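Local coordinates for protein probable 2-phosphosulfolactate phosphatase (Clostridium acetobutylicum, PDB 1VR0) that probably catalyses the magnesium-dependent hydrolysis of (2R)-O-phospho-3-sulfolactate to (2R)-3-sulfolactate and phosphate, at residues T115-D129 with L148-G161. Residues are numbered along the deposited sequence; the frame is centred on the assembly and turned at random.
Sequences TNGTRAIKGSETARD and LNNDVVIVNAGTYG. With MG (magnesium ion), chain D; 3SL ((2R)-3-sulfolactic acid), chain E.
T115 lays its CG2 methyl over one face of the Y160 ring, a CH-pi contact with the methyl 4.1 Å from the ring centroid and nearest to CE1. The methyl gets there because it stands anti to the backbone N (chi1 -70° for OG1), while OG1, beside that N, bonds to E82. This is the active-site end of an alpha/beta arrangement: helix 117-123 packs against the C-terminal end of strand 152-156 in the mixed, mainly parallel sheet, and the loop after the strand runs past the start of the helix.

N116, at the N-cap position but without a capping bond, reaches into that loop instead. Y160 N donates to N116 OD1 at 2.9 Å, fairly straight (157°), though the donor sits above the carbonyl plane. A water bonded to the same OD1 also takes G161 N and donates to A157 O, so three points of the two segments are pinned together; its link to R119 NH1 is weak, and that guanidinium has its salt bridge with D22. On the other branch of the amide, N116 ND2 lies 3.4 Å from O2 of the bound 3-sulfolactate. G158 O binds the magnesium ion, whose protein ligands also include D38 and D167.

Deeper in, A120 CB meets A157 CB at 3.8 Å, where the helix comes against the residue that follows the strand, and S124 OG bonds back to A120 O while resting against both methyls of V155. At the far end the R128 guanidinium stacks on the N150 amide, planes 10° apart, and the L148 methyls press on the D129 carboxylate. There a second water donates to D129 OD2 and accepts from N150 ND2, which also bonds to N31 O.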
# COMPACT_ATOMS: atom_id res chain seq x y z
N THR A 115 19.84 2.19 3.97
CA THR A 115 18.89 1.26 4.58
C THR A 115 17.73 0.91 3.60
O THR A 115 17.42 -0.26 3.44
CB THR A 115 18.38 1.84 5.95
OG1 THR A 115 19.43 1.83 6.95
CG2 THR A 115 17.19 1.03 6.48
N ASN A 116 17.17 1.92 2.92
CA ASN A 116 15.98 1.77 2.06
C ASN A 116 16.15 2.16 0.57
O ASN A 116 15.96 1.31 -0.35
CB ASN A 116 14.88 2.63 2.68
CG ASN A 116 14.62 2.25 4.12
OD1 ASN A 116 14.50 1.05 4.43
ND2 ASN A 116 14.60 3.24 5.01
N GLY A 117 16.53 3.42 0.32
CA GLY A 117 16.67 3.95 -1.03
C GLY A 117 17.46 3.10 -2.02
O GLY A 117 16.99 2.85 -3.14
N THR A 118 18.65 2.63 -1.62
CA THR A 118 19.53 1.88 -2.51
C THR A 118 18.96 0.52 -2.92
O THR A 118 19.17 0.08 -4.06
CB THR A 118 21.01 1.77 -1.93
OG1 THR A 118 21.07 1.02 -0.68
CG2 THR A 118 21.59 3.17 -1.75
N ARG A 119 18.22 -0.12 -2.01
CA ARG A 119 17.47 -1.37 -2.28
C ARG A 119 16.35 -1.16 -3.35
O ARG A 119 16.17 -1.96 -4.28
CB ARG A 119 16.85 -1.89 -0.97
CG ARG A 119 17.90 -2.14 0.18
CD ARG A 119 17.25 -2.65 1.54
NE ARG A 119 16.08 -3.52 1.31
CZ ARG A 119 14.84 -3.33 1.77
NH1 ARG A 119 14.50 -2.32 2.59
NH2 ARG A 119 13.91 -4.19 1.43
N ALA A 120 15.60 -0.07 -3.19
CA ALA A 120 14.53 0.27 -4.12
C ALA A 120 15.09 0.53 -5.56
O ALA A 120 14.45 0.19 -6.57
CB ALA A 120 13.78 1.50 -3.63
N ILE A 121 16.27 1.16 -5.62
CA ILE A 121 16.88 1.49 -6.91
C ILE A 121 17.25 0.20 -7.65
O ILE A 121 16.78 -0.07 -8.74
CB ILE A 121 18.10 2.46 -6.76
CG1 ILE A 121 17.63 3.82 -6.25
CG2 ILE A 121 18.79 2.68 -8.09
CD1 ILE A 121 18.74 4.72 -5.66
N LYS A 122 18.04 -0.64 -7.00
CA LYS A 122 18.35 -1.95 -7.54
C LYS A 122 17.12 -2.78 -7.87
O LYS A 122 17.12 -3.49 -8.86
CB LYS A 122 19.24 -2.73 -6.54
CG LYS A 122 20.63 -2.07 -6.27
CD LYS A 122 21.43 -1.88 -7.57
CE LYS A 122 22.86 -2.42 -7.48
NZ LYS A 122 23.32 -2.79 -8.86
N GLY A 123 16.08 -2.69 -7.05
CA GLY A 123 14.84 -3.46 -7.28
C GLY A 123 14.03 -3.06 -8.51
O GLY A 123 13.16 -3.80 -8.94
N SER A 124 14.33 -1.89 -9.07
CA SER A 124 13.66 -1.36 -10.25
C SER A 124 14.41 -1.59 -11.58
O SER A 124 13.97 -1.09 -12.63
CB SER A 124 13.41 0.12 -10.03
OG SER A 124 12.87 0.32 -8.71
N GLU A 125 15.49 -2.38 -11.55
CA GLU A 125 16.34 -2.61 -12.74
C GLU A 125 15.61 -2.88 -14.06
O GLU A 125 16.11 -2.52 -15.12
CB GLU A 125 17.30 -3.77 -12.52
CG GLU A 125 18.29 -3.50 -11.41
CD GLU A 125 19.69 -3.85 -11.79
OE1 GLU A 125 19.87 -5.05 -12.14
OE2 GLU A 125 20.57 -2.93 -11.74
N THR A 126 14.48 -3.56 -14.02
CA THR A 126 13.86 -3.97 -15.28
C THR A 126 13.06 -2.86 -15.95
O THR A 126 12.48 -3.09 -17.02
CB THR A 126 12.94 -5.19 -15.06
OG1 THR A 126 12.04 -4.93 -13.96
CG2 THR A 126 13.80 -6.43 -14.78
N ALA A 127 12.98 -1.67 -15.33
CA ALA A 127 12.21 -0.57 -15.89
C ALA A 127 12.91 -0.05 -17.12
O ALA A 127 14.13 -0.21 -17.25
CB ALA A 127 12.06 0.54 -14.87
N ARG A 128 12.17 0.58 -18.03
CA ARG A 128 12.80 1.22 -19.17
C ARG A 128 13.68 2.40 -18.74
O ARG A 128 14.79 2.58 -19.27
CB ARG A 128 11.76 1.70 -20.18
CG ARG A 128 12.39 2.26 -21.47
CD ARG A 128 11.36 2.88 -22.34
NE ARG A 128 10.48 1.89 -22.93
CZ ARG A 128 9.35 2.18 -23.58
NH1 ARG A 128 8.94 3.43 -23.71
NH2 ARG A 128 8.62 1.18 -24.08
N ASP A 129 13.17 3.22 -17.83
CA ASP A 129 13.92 4.35 -17.29
C ASP A 129 13.73 4.37 -15.81
O ASP A 129 12.59 4.34 -15.37
CB ASP A 129 13.39 5.67 -17.84
CG ASP A 129 13.67 5.83 -19.32
OD1 ASP A 129 14.85 6.05 -19.66
OD2 ASP A 129 12.72 5.75 -20.15
N LEU A 148 9.11 11.45 -21.34
CA LEU A 148 9.38 10.03 -21.57
C LEU A 148 8.18 9.31 -22.15
O LEU A 148 8.31 8.27 -22.80
CB LEU A 148 9.81 9.36 -20.28
CG LEU A 148 11.25 9.56 -19.87
CD1 LEU A 148 11.46 8.83 -18.62
CD2 LEU A 148 12.22 9.09 -20.97
N ASN A 149 7.00 9.87 -21.88
CA ASN A 149 5.75 9.45 -22.54
C ASN A 149 5.43 7.95 -22.45
O ASN A 149 4.95 7.36 -23.43
CB ASN A 149 5.73 9.88 -23.99
CG ASN A 149 4.33 9.85 -24.58
OD1 ASN A 149 3.34 10.11 -23.88
ND2 ASN A 149 4.23 9.51 -25.85
N ASN A 150 5.70 7.37 -21.29
CA ASN A 150 5.55 5.95 -21.04
C ASN A 150 4.75 5.83 -19.74
O ASN A 150 4.71 6.77 -18.94
CB ASN A 150 6.96 5.37 -20.86
CG ASN A 150 7.00 3.85 -20.79
OD1 ASN A 150 6.06 3.17 -21.16
ND2 ASN A 150 8.13 3.33 -20.33
N ASP A 151 4.15 4.66 -19.51
CA ASP A 151 3.47 4.42 -18.26
C ASP A 151 4.47 4.49 -17.08
O ASP A 151 5.66 4.23 -17.23
CB ASP A 151 2.78 3.06 -18.23
CG ASP A 151 1.68 2.91 -19.28
OD1 ASP A 151 0.96 3.88 -19.67
OD2 ASP A 151 1.53 1.74 -19.71
N VAL A 152 3.96 4.82 -15.91
CA VAL A 152 4.77 5.18 -14.78
C VAL A 152 4.48 4.30 -13.59
O VAL A 152 3.34 3.96 -13.35
CB VAL A 152 4.52 6.64 -14.39
CG1 VAL A 152 5.32 7.03 -13.18
CG2 VAL A 152 4.90 7.53 -15.55
N VAL A 153 5.51 3.94 -12.85
CA VAL A 153 5.32 3.39 -11.54
C VAL A 153 6.20 4.18 -10.57
O VAL A 153 7.38 4.39 -10.81
CB VAL A 153 5.57 1.86 -11.47
CG1 VAL A 153 6.95 1.51 -11.93
CG2 VAL A 153 5.39 1.37 -10.06
N ILE A 154 5.60 4.64 -9.49
CA ILE A 154 6.33 5.37 -8.45
C ILE A 154 6.67 4.41 -7.35
O ILE A 154 5.81 3.86 -6.68
CB ILE A 154 5.50 6.55 -7.99
CG1 ILE A 154 5.43 7.53 -9.15
CG2 ILE A 154 6.18 7.25 -6.83
CD1 ILE A 154 4.42 8.57 -8.93
N VAL A 155 7.97 4.15 -7.21
CA VAL A 155 8.46 3.10 -6.32
C VAL A 155 8.89 3.76 -5.02
O VAL A 155 9.95 4.36 -4.97
CB VAL A 155 9.63 2.34 -6.95
CG1 VAL A 155 10.09 1.18 -6.06
CG2 VAL A 155 9.27 1.83 -8.32
N ASN A 156 8.05 3.69 -4.00
CA ASN A 156 8.42 4.15 -2.66
C ASN A 156 9.43 3.18 -2.05
O ASN A 156 9.23 1.98 -2.11
CB ASN A 156 7.17 4.19 -1.75
CG ASN A 156 6.17 5.23 -2.20
OD1 ASN A 156 6.09 5.56 -3.38
ND2 ASN A 156 5.43 5.78 -1.27
N ALA A 157 10.52 3.68 -1.49
CA ALA A 157 11.45 2.80 -0.79
C ALA A 157 10.81 2.33 0.52
O ALA A 157 11.00 1.20 0.94
CB ALA A 157 12.75 3.49 -0.52
N GLY A 158 10.00 3.20 1.12
CA GLY A 158 9.41 2.93 2.43
C GLY A 158 10.51 2.96 3.47
O GLY A 158 11.59 3.51 3.21
N THR A 159 10.26 2.39 4.63
CA THR A 159 11.31 2.21 5.61
C THR A 159 11.20 0.79 6.15
O THR A 159 10.13 0.36 6.55
CB THR A 159 11.27 3.33 6.71
OG1 THR A 159 12.01 2.93 7.86
CG2 THR A 159 9.88 3.62 7.18
N TYR A 160 12.31 0.08 6.12
CA TYR A 160 12.36 -1.30 6.57
C TYR A 160 11.27 -2.15 5.94
O TYR A 160 10.62 -2.93 6.61
CB TYR A 160 12.27 -1.37 8.11
CG TYR A 160 13.44 -0.70 8.78
CD1 TYR A 160 14.71 -1.31 8.76
CD2 TYR A 160 13.31 0.55 9.40
CE1 TYR A 160 15.81 -0.71 9.37
CE2 TYR A 160 14.41 1.18 10.02
CZ TYR A 160 15.67 0.54 10.00
OH TYR A 160 16.80 1.13 10.59
N GLY A 161 11.08 -2.00 4.64
CA GLY A 161 10.05 -2.77 3.95
C GLY A 161 8.61 -2.47 4.28
O GLY A 161 7.76 -3.33 4.14
MG MG D . 12.06 5.97 2.87
O11 3SL E . 16.52 4.37 9.32
C1 3SL E . 16.94 5.53 9.15
O12 3SL E . 16.88 6.46 9.99
C2 3SL E . 17.55 5.80 7.82
O2 3SL E . 16.75 5.14 6.85
C3 3SL E . 17.59 7.31 7.64
S 3SL E . 18.02 7.73 6.09
O3S 3SL E . 19.45 8.10 6.06
O1S 3SL E . 17.55 6.78 5.03
O2S 3SL E . 17.39 9.02 5.81
O HOH W 1 12.34 -0.15 2.75
O HOH W 2 10.19 5.15 -19.91
O HOH W 3 12.06 8.51 2.96
O HOH W 4 11.42 6.42 5.22